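Local coordinates for protein diaminopropionate ammonia-lyase (Escherichia coli, PDB 4D9K) that uses pyridoxal 5'-phosphate to catalyse the alpha,beta-elimination of both L- and D-2,3-diaminopropionate, giving pyruvate and ammonia, and works as a homodimer, at residues Q34-I39 with K77-A82; F57-I62 with K367-L372. All coordinates share one frame; numbering follows the deposited sequence.

Contact 1: Q34-I39 with K77-A82; sequences QFHQKI and KMLGGA. With PO4 (phosphate ion), chain E.
Phe35, in helix 26-36, brings CE2 and CZ of its ring up to the carbonyl and methyl of Ala82: CZ lies 3.6 Å from Ala82 O, and CE2 is 4.2 Å from Ala82 CB. With CG anti to the backbone N (chi1 162°), the same ring sets its CD2 over the imidazole of the next residue, His36. The opposite face of that imidazole takes a CH-pi contact from Leu79, whose CD2 stands 3.6 Å from the ring centroid and only 6° off the normal. The histidine ring is thus sandwiched between Phe35 CD2 and a leucine methyl, while its NE2 lies 3.0 Å from Leu79 O. Next to Met78 is Lys77, the lysine that bears pyridoxal phosphate in the working enzyme of this fold type II family; in this model its NZ instead makes a weak 3.5 Å bond to O1 of a phosphate ion, probably from the crystallisation liquor. After the type I turn His36-Ile39, Ile39 meets Met78 tip to tip, CD1 to CE at 4.1 Å. Bends at chi2 and chi3 fold the methionine so that CE also lies 3.8 Å from His36 CD2, and Trp129 packs against both Ile39 and Met78.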
loop_
_atom_site.group_PDB
_atom_site.type_symbol
_atom_site.label_atom_id
_atom_site.label_comp_id
_atom_site.label_asym_id
_atom_site.label_seq_id
_atom_site.Cartn_x
_atom_site.Cartn_y
_atom_site.Cartn_z
ATOM N N GLN A 34 21.860 -21.144 -15.824
ATOM C CA GLN A 34 21.723 -22.582 -16.088
ATOM C C GLN A 34 21.930 -23.427 -14.835
ATOM O O GLN A 34 21.371 -24.519 -14.722
ATOM C CB GLN A 34 22.653 -23.029 -17.219
ATOM C CG GLN A 34 22.091 -22.741 -18.606
ATOM C CD GLN A 34 23.163 -22.512 -19.659
ATOM O OE1 GLN A 34 24.123 -23.275 -19.762
ATOM N NE2 GLN A 34 22.997 -21.458 -20.458
ATOM N N PHE A 35 22.725 -22.914 -13.896
ATOM C CA PHE A 35 22.813 -23.506 -12.566
ATOM C C PHE A 35 21.497 -23.325 -11.811
ATOM O O PHE A 35 20.961 -24.285 -11.261
ATOM C CB PHE A 35 23.974 -22.910 -11.759
ATOM C CG PHE A 35 23.865 -23.150 -10.276
ATOM C CD1 PHE A 35 24.106 -24.416 -9.739
ATOM C CD2 PHE A 35 23.513 -22.114 -9.413
ATOM C CE1 PHE A 35 23.993 -24.639 -8.373
ATOM C CE2 PHE A 35 23.402 -22.333 -8.046
ATOM C CZ PHE A 35 23.640 -23.594 -7.525
ATOM N N HIS A 36 20.986 -22.093 -11.791
ATOM C CA HIS A 36 19.776 -21.772 -11.034
ATOM C C HIS A 36 18.563 -22.515 -11.511
ATOM O O HIS A 36 17.700 -22.870 -10.708
ATOM C CB HIS A 36 19.524 -20.269 -11.001
ATOM C CG HIS A 36 20.508 -19.516 -10.143
ATOM N ND1 HIS A 36 21.429 -18.682 -10.661
ATOM C CD2 HIS A 36 20.709 -19.519 -8.766
ATOM C CE1 HIS A 36 22.176 -18.173 -9.669
ATOM N NE2 HIS A 36 21.736 -18.687 -8.508
ATOM N N GLN A 37 18.508 -22.777 -12.816
ATOM C CA GLN A 37 17.409 -23.519 -13.439
ATOM C C GLN A 37 17.311 -24.969 -12.952
ATOM O O GLN A 37 16.259 -25.597 -13.079
ATOM C CB GLN A 37 17.525 -23.468 -14.970
ATOM C CG GLN A 37 17.139 -22.117 -15.560
ATOM C CD GLN A 37 17.492 -21.958 -17.029
ATOM O OE1 GLN A 37 18.346 -22.667 -17.563
ATOM N NE2 GLN A 37 16.842 -21.008 -17.687
ATOM N N LYS A 38 18.403 -25.478 -12.385
ATOM C CA LYS A 38 18.463 -26.841 -11.854
ATOM C C LYS A 38 17.907 -26.963 -10.438
ATOM O O LYS A 38 17.547 -28.061 -10.003
ATOM C CB LYS A 38 19.900 -27.359 -11.875
ATOM C CG LYS A 38 20.487 -27.501 -13.266
ATOM C CD LYS A 38 21.969 -27.792 -13.190
ATOM C CE LYS A 38 22.570 -27.871 -14.578
ATOM N NZ LYS A 38 24.049 -27.925 -14.480
ATOM N N ILE A 39 17.853 -25.845 -9.716
ATOM C CA ILE A 39 17.305 -25.843 -8.362
ATOM C C ILE A 39 15.792 -25.972 -8.446
ATOM O O ILE A 39 15.140 -25.198 -9.148
ATOM C CB ILE A 39 17.672 -24.565 -7.576
ATOM C CG1 ILE A 39 19.191 -24.357 -7.553
ATOM C CG2 ILE A 39 17.118 -24.637 -6.155
ATOM C CD1 ILE A 39 19.615 -22.919 -7.323
ATOM N N LYS A 77 19.639 -12.121 -3.249
ATOM C CA LYS A 77 21.046 -12.451 -2.963
ATOM C C LYS A 77 21.482 -13.914 -3.124
ATOM O O LYS A 77 22.670 -14.171 -3.318
ATOM C CB LYS A 77 21.489 -11.885 -1.606
ATOM C CG LYS A 77 21.417 -10.374 -1.561
ATOM C CD LYS A 77 22.595 -9.762 -0.834
ATOM C CE LYS A 77 22.549 -8.245 -0.921
ATOM N NZ LYS A 77 23.468 -7.628 0.072
ATOM N N MET A 78 20.543 -14.862 -3.071
ATOM C CA MET A 78 20.892 -16.277 -3.291
ATOM C C MET A 78 21.490 -16.535 -4.677
ATOM O O MET A 78 22.280 -17.461 -4.848
ATOM C CB MET A 78 19.714 -17.229 -3.001
ATOM C CG MET A 78 18.484 -17.084 -3.893
ATOM S SD MET A 78 18.675 -17.695 -5.580
ATOM C CE MET A 78 19.107 -19.413 -5.290
ATOM N N LEU A 79 21.123 -15.702 -5.653
ATOM C CA LEU A 79 21.641 -15.829 -7.013
ATOM C C LEU A 79 23.166 -15.853 -7.045
ATOM O O LEU A 79 23.764 -16.602 -7.819
ATOM C CB LEU A 79 21.113 -14.709 -7.918
ATOM C CG LEU A 79 19.629 -14.732 -8.276
ATOM C CD1 LEU A 79 19.253 -13.443 -8.994
ATOM C CD2 LEU A 79 19.267 -15.955 -9.119
ATOM N N GLY A 80 23.786 -15.035 -6.198
ATOM C CA GLY A 80 25.236 -14.974 -6.114
ATOM C C GLY A 80 25.793 -15.977 -5.129
ATOM O O GLY A 80 26.679 -16.761 -5.469
ATOM N N GLY A 81 25.267 -15.942 -3.907
ATOM C CA GLY A 81 25.704 -16.826 -2.823
ATOM C C GLY A 81 25.665 -18.301 -3.173
ATOM O O GLY A 81 26.660 -18.993 -3.012
ATOM N N ALA A 82 24.523 -18.777 -3.664
ATOM C CA ALA A 82 24.367 -20.188 -4.021
ATOM C C ALA A 82 25.234 -20.601 -5.207
ATOM O O ALA A 82 25.732 -21.722 -5.246
ATOM C CB ALA A 82 22.906 -20.534 -4.276
HETATM P P PO4 E . 24.925 -5.042 -3.275
HETATM O O1 PO4 E . 25.234 -5.342 -1.825
HETATM O O2 PO4 E . 25.600 -6.007 -4.204
HETATM O O3 PO4 E . 25.437 -3.663 -3.588
HETATM O O4 PO4 E . 23.431 -5.130 -3.481
#

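Contact 2: F57-I62 with K367-L372; sequences FGVKKI and KDAVVL
Lys61 and Val370 pair in parallel register, and the backbone of Lys61 reaches to both sides of Val370. Lys61 N donates to Ala369 O at 3.0 Å, and Val371 N returns a nearly straight bond to Lys61 O at 2.9 Å (170° at the hydrogen). Ala369 O also accepts a weak, bent bond from Lys60 N at 2.8 Å. On the Lys61 face, Lys61 CB rests against Val370 CG1 at 3.8 Å. The lysine chain then turns at chi2 (-84°) and leads away from the strand pair to a salt bridge with Asp51. One residue further along, Ile62 CA makes a CA-H...O contact with Val371 O at 3.6 Å. Just before the strands, Val59 CG1 touches Ala369 CB at 3.9 Å, and at the exposed start Lys367 NZ forms a salt bridge with its neighbour Asp368. Further out, helix 342-352 packs on Ile62 and Val371, Ala54 of helix 51-57 touches Val59 and Ile62, and Val370 bonds onward to strand 226-230. The pairing sets strand 61-66, the outermost strand of its sheet within the chain, beside strand 370-375, as parallel neighbours in the alpha/beta fold of this pyridoxal-phosphate family.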
loop_
_atom_site.group_PDB
_atom_site.type_symbol
_atom_site.label_atom_id
_atom_site.label_comp_id
_atom_site.label_asym_id
_atom_site.label_seq_id
_atom_site.Cartn_x
_atom_site.Cartn_y
_atom_site.Cartn_z
ATOM N N PHE A 57 4.066 9.800 -14.242
ATOM C CA PHE A 57 5.435 10.316 -14.158
ATOM C C PHE A 57 5.935 10.930 -15.471
ATOM O O PHE A 57 6.954 11.617 -15.490
ATOM C CB PHE A 57 6.394 9.208 -13.687
ATOM C CG PHE A 57 6.313 8.898 -12.205
ATOM C CD1 PHE A 57 5.260 9.367 -11.421
ATOM C CD2 PHE A 57 7.280 8.099 -11.603
ATOM C CE1 PHE A 57 5.194 9.072 -10.063
ATOM C CE2 PHE A 57 7.221 7.803 -10.243
ATOM C CZ PHE A 57 6.175 8.288 -9.474
ATOM N N GLY A 58 5.219 10.683 -16.564
ATOM C CA GLY A 58 5.575 11.259 -17.860
ATOM C C GLY A 58 6.687 10.521 -18.587
ATOM O O GLY A 58 7.510 11.142 -19.259
ATOM N N VAL A 59 6.716 9.199 -18.444
ATOM C CA VAL A 59 7.650 8.339 -19.182
ATOM C C VAL A 59 6.865 7.236 -19.890
ATOM O O VAL A 59 5.676 7.052 -19.623
ATOM C CB VAL A 59 8.735 7.717 -18.268
ATOM C CG1 VAL A 59 9.657 8.795 -17.705
ATOM C CG2 VAL A 59 8.101 6.897 -17.148
ATOM N N LYS A 60 7.516 6.504 -20.792
ATOM C CA LYS A 60 6.812 5.479 -21.559
ATOM C C LYS A 60 6.514 4.235 -20.726
ATOM O O LYS A 60 5.401 3.703 -20.789
ATOM C CB LYS A 60 7.579 5.096 -22.824
ATOM C CG LYS A 60 6.721 4.375 -23.851
ATOM C CD LYS A 60 7.527 4.023 -25.092
ATOM C CE LYS A 60 6.627 3.544 -26.225
ATOM N NZ LYS A 60 7.430 2.803 -27.236
ATOM N N LYS A 61 7.502 3.776 -19.955
ATOM C CA LYS A 61 7.387 2.529 -19.202
ATOM C C LYS A 61 8.201 2.557 -17.919
ATOM O O LYS A 61 9.307 3.101 -17.883
ATOM C CB LYS A 61 7.856 1.332 -20.045
ATOM C CG LYS A 61 6.955 0.952 -21.217
ATOM C CD LYS A 61 5.820 0.046 -20.768
ATOM C CE LYS A 61 4.844 -0.213 -21.903
ATOM N NZ LYS A 61 3.821 -1.229 -21.521
ATOM N N ILE A 62 7.640 1.958 -16.876
ATOM C CA ILE A 62 8.390 1.625 -15.672
ATOM C C ILE A 62 8.258 0.123 -15.428
ATOM O O ILE A 62 7.156 -0.394 -15.247
ATOM C CB ILE A 62 7.929 2.444 -14.446
ATOM C CG1 ILE A 62 8.034 3.946 -14.752
ATOM C CG2 ILE A 62 8.748 2.062 -13.214
ATOM C CD1 ILE A 62 7.473 4.867 -13.686
ATOM N N LYS A 367 8.782 11.281 -22.465
ATOM C CA LYS A 367 7.649 10.467 -22.931
ATOM C C LYS A 367 8.043 9.117 -23.558
ATOM O O LYS A 367 7.231 8.200 -23.610
ATOM C CB LYS A 367 6.754 11.276 -23.887
ATOM C CG LYS A 367 7.351 11.527 -25.268
ATOM C CD LYS A 367 6.332 12.156 -26.205
ATOM C CE LYS A 367 6.921 12.390 -27.590
ATOM N NZ LYS A 367 7.193 11.118 -28.321
ATOM N N ASP A 368 9.286 9.005 -24.016
ATOM C CA ASP A 368 9.788 7.776 -24.635
ATOM C C ASP A 368 10.618 6.879 -23.696
ATOM O O ASP A 368 10.987 5.763 -24.069
ATOM C CB ASP A 368 10.617 8.121 -25.872
ATOM C CG ASP A 368 9.815 8.872 -26.925
ATOM O OD1 ASP A 368 8.642 8.505 -27.173
ATOM O OD2 ASP A 368 10.369 9.831 -27.504
ATOM N N ALA A 369 10.909 7.363 -22.489
ATOM C CA ALA A 369 11.791 6.632 -21.577
ATOM C C ALA A 369 11.192 5.299 -21.126
ATOM O O ALA A 369 10.046 5.245 -20.673
ATOM C CB ALA A 369 12.167 7.490 -20.373
ATOM N N VAL A 370 11.970 4.231 -21.288
ATOM C CA VAL A 370 11.625 2.917 -20.752
ATOM C C VAL A 370 12.608 2.607 -19.623
ATOM O O VAL A 370 13.784 2.348 -19.868
ATOM C CB VAL A 370 11.656 1.819 -21.836
ATOM C CG1 VAL A 370 11.337 0.456 -21.233
ATOM C CG2 VAL A 370 10.676 2.145 -22.962
ATOM N N VAL A 371 12.117 2.645 -18.390
ATOM C CA VAL A 371 12.996 2.602 -17.213
ATOM C C VAL A 371 12.914 1.271 -16.471
ATOM O O VAL A 371 11.861 0.899 -15.952
ATOM C CB VAL A 371 12.698 3.760 -16.235
ATOM C CG1 VAL A 371 13.663 3.728 -15.053
ATOM C CG2 VAL A 371 12.774 5.104 -16.948
ATOM N N LEU A 372 14.033 0.558 -16.440
ATOM C CA LEU A 372 14.137 -0.658 -15.657
ATOM C C LEU A 372 14.533 -0.303 -14.231
ATOM O O LEU A 372 15.500 0.419 -14.015
ATOM C CB LEU A 372 15.167 -1.614 -16.270
ATOM C CG LEU A 372 15.541 -2.896 -15.505
ATOM C CD1 LEU A 372 14.347 -3.801 -15.237
ATOM C CD2 LEU A 372 16.613 -3.652 -16.272
#

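The two contacts lie far apart, their centres about 31 Å from each other and their nearest atoms about 12 Å. Contact 1 is buried where its segments touch and joins helix 26-36 and the turn after it to helix 78-93 mainly through side chains, which also press on backbone carbonyls, with aromatic, methyl and sulfur groups meeting and no clear hydrogen bond across it. Contact 2 is held chiefly by backbone hydrogen bonds between strands; it runs from buried valines and isoleucine to lysines and an aspartate at the surface. They share no helix or strand, yet strand 61-66 of contact 2 is followed along the chain by helix 78-93 of contact 1, past the cofactor lysine that only contact 1 includes.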